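Local coordinates for nisin immunity protein (Lactococcus lactis subsp. lactis, PDB 5XHB) that takes part in protecting the bacterium against nisin supplied from outside, as a lipoprotein of the cell membrane, at residues 196-201 with 212-217. Residues are numbered along the deposited sequence; the frame is centred on the assembly and turned at random.
Sequences YGEIHS and AVEIND
Glu214 faces Gly197 and Glu198 across an antiparallel hairpin, at a beta bulge that shifts the register by one residue. Glu214 CB packs 3.4 Å from Glu198 N. CG is anti to the backbone N (chi1 -154°), and the extended chain carries Glu214 CD to 4.0 Å from Glu198 N. There Glu214 OE1 accepts the Glu198 N-H through its anti lone pair, at 3.0 Å and nearly straight (176°). The main chain of Glu214 is gripped as well: its O takes the Gly197 N-H and its N donates to Glu198 O, 3.0 Å away. Gly197, lacking a side chain, suits the bulge because a CB there would run into Glu214 OE1.

Glu198 lies beside Glu214, its own OE1 receiving His200 NE2 in the imidazole plane at 2.7 Å; ND1 of the same ring donates a hydrogen bond to Gly152 O of strand 151-165. Beyond the bulge, His200 and Ala212 form a hydrogen-bonded pair, and the small Ala212 touches both Leu151 and Phe219. On the other face, Tyr196 and Ile215, a buried non-hydrogen-bonded pair, set apolar surfaces side by side: Ile215 CD1 approaches Tyr196 CD2 obliquely at 3.6 Å, while Tyr196 OH donates a hydrogen bond to Ser129 O.

The two carboxylates, OE1 to OE1 4.6 Å apart, should repel each other; but with both ring nitrogens facing oxygen acceptors, His200 is probably doubly protonated, and its positive charge would partly offset that of Glu198.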
loop_
_atom_site.group_PDB
_atom_site.type_symbol
_atom_site.label_atom_id
_atom_site.label_comp_id
_atom_site.label_asym_id
_atom_site.label_seq_id
_atom_site.Cartn_x
_atom_site.Cartn_y
_atom_site.Cartn_z
ATOM N N TYR A 196 18.585 -6.930 7.627
ATOM C CA TYR A 196 17.382 -6.172 7.269
ATOM C C TYR A 196 16.648 -5.725 8.518
ATOM O O TYR A 196 16.267 -6.561 9.356
ATOM C CB TYR A 196 16.427 -7.011 6.421
ATOM C CG TYR A 196 17.011 -7.631 5.171
ATOM C CD1 TYR A 196 17.950 -8.654 5.250
ATOM C CD2 TYR A 196 16.569 -7.243 3.914
ATOM C CE1 TYR A 196 18.470 -9.251 4.098
ATOM C CE2 TYR A 196 17.091 -7.833 2.751
ATOM C CZ TYR A 196 18.035 -8.847 2.864
ATOM O OH TYR A 196 18.559 -9.443 1.736
ATOM N N GLY A 197 16.422 -4.422 8.632
ATOM C CA GLY A 197 15.776 -3.879 9.812
ATOM C C GLY A 197 14.323 -3.489 9.576
ATOM O O GLY A 197 13.515 -4.298 9.119
ATOM N N GLU A 198 13.999 -2.235 9.886
ATOM C CA GLU A 198 12.618 -1.765 9.800
ATOM C C GLU A 198 12.212 -1.454 8.370
ATOM O O GLU A 198 13.059 -1.190 7.520
ATOM C CB GLU A 198 12.432 -0.519 10.664
ATOM C CG GLU A 198 12.701 -0.767 12.124
ATOM C CD GLU A 198 12.475 0.462 12.981
ATOM O OE1 GLU A 198 12.305 1.582 12.440
ATOM O OE2 GLU A 198 12.479 0.301 14.213
ATOM N N ILE A 199 10.906 -1.464 8.128
ATOM C CA ILE A 199 10.351 -0.942 6.884
ATOM C C ILE A 199 9.478 0.261 7.228
ATOM O O ILE A 199 8.692 0.215 8.177
ATOM C CB ILE A 199 9.540 -2.013 6.117
ATOM C CG1 ILE A 199 10.514 -3.042 5.530
ATOM C CG2 ILE A 199 8.748 -1.367 4.975
ATOM C CD1 ILE A 199 9.878 -4.279 5.056
ATOM N N HIS A 200 9.684 1.355 6.499
ATOM C CA HIS A 200 8.887 2.564 6.669
ATOM C C HIS A 200 8.312 2.989 5.349
ATOM O O HIS A 200 8.919 2.780 4.298
ATOM C CB HIS A 200 9.720 3.731 7.209
ATOM C CG HIS A 200 10.146 3.581 8.633
ATOM N ND1 HIS A 200 9.658 4.384 9.639
ATOM C CD2 HIS A 200 11.031 2.738 9.220
ATOM C CE1 HIS A 200 10.228 4.050 10.785
ATOM N NE2 HIS A 200 11.063 3.054 10.558
ATOM N N SER A 201 7.147 3.625 5.416
ATOM C CA SER A 201 6.629 4.387 4.284
ATOM C C SER A 201 7.588 5.514 3.929
ATOM O O SER A 201 8.398 5.932 4.756
ATOM C CB SER A 201 5.257 4.985 4.640
ATOM O OG SER A 201 4.390 3.968 5.107
ATOM N N ALA A 212 10.794 2.336 2.291
ATOM C CA ALA A 212 12.176 2.368 2.754
ATOM C C ALA A 212 12.513 1.105 3.540
ATOM O O ALA A 212 11.732 0.669 4.381
ATOM C CB ALA A 212 12.421 3.601 3.614
ATOM N N VAL A 213 13.660 0.506 3.247
ATOM C CA VAL A 213 14.079 -0.691 3.974
ATOM C C VAL A 213 15.418 -0.432 4.634
ATOM O O VAL A 213 16.358 0.006 3.977
ATOM C CB VAL A 213 14.211 -1.923 3.041
ATOM C CG1 VAL A 213 14.409 -3.211 3.886
ATOM C CG2 VAL A 213 13.000 -2.035 2.145
ATOM N N GLU A 214 15.499 -0.694 5.933
ATOM C CA GLU A 214 16.750 -0.594 6.662
ATOM C C GLU A 214 17.668 -1.757 6.276
ATOM O O GLU A 214 17.335 -2.922 6.509
ATOM C CB GLU A 214 16.470 -0.596 8.170
ATOM C CG GLU A 214 17.507 0.097 9.011
ATOM C CD GLU A 214 17.035 0.321 10.443
ATOM O OE1 GLU A 214 16.122 -0.408 10.916
ATOM O OE2 GLU A 214 17.588 1.226 11.098
ATOM N N ILE A 215 18.788 -1.436 5.634
ATOM C CA ILE A 215 19.793 -2.425 5.256
ATOM C C ILE A 215 21.069 -2.060 5.982
ATOM O O ILE A 215 21.619 -0.985 5.749
ATOM C CB ILE A 215 20.078 -2.458 3.746
ATOM C CG1 ILE A 215 18.805 -2.749 2.932
ATOM C CG2 ILE A 215 21.165 -3.481 3.439
ATOM C CD1 ILE A 215 18.181 -4.076 3.225
ATOM N N ASN A 216 21.544 -2.950 6.844
ATOM C CA ASN A 216 22.698 -2.640 7.690
ATOM C C ASN A 216 22.447 -1.327 8.438
ATOM O O ASN A 216 21.492 -1.248 9.213
ATOM C CB ASN A 216 23.966 -2.633 6.837
ATOM C CG ASN A 216 24.195 -3.986 6.179
ATOM O OD1 ASN A 216 23.680 -4.995 6.662
ATOM N ND2 ASN A 216 24.921 -4.013 5.061
ATOM N N ASP A 217 23.236 -0.287 8.195
ATOM C CA ASP A 217 23.068 0.923 8.986
ATOM C C ASP A 217 22.409 2.097 8.265
ATOM O O ASP A 217 22.583 3.241 8.688
ATOM C CB ASP A 217 24.421 1.387 9.527
ATOM C CG ASP A 217 25.010 0.403 10.510
ATOM O OD1 ASP A 217 24.440 0.257 11.607
ATOM O OD2 ASP A 217 26.023 -0.232 10.179
#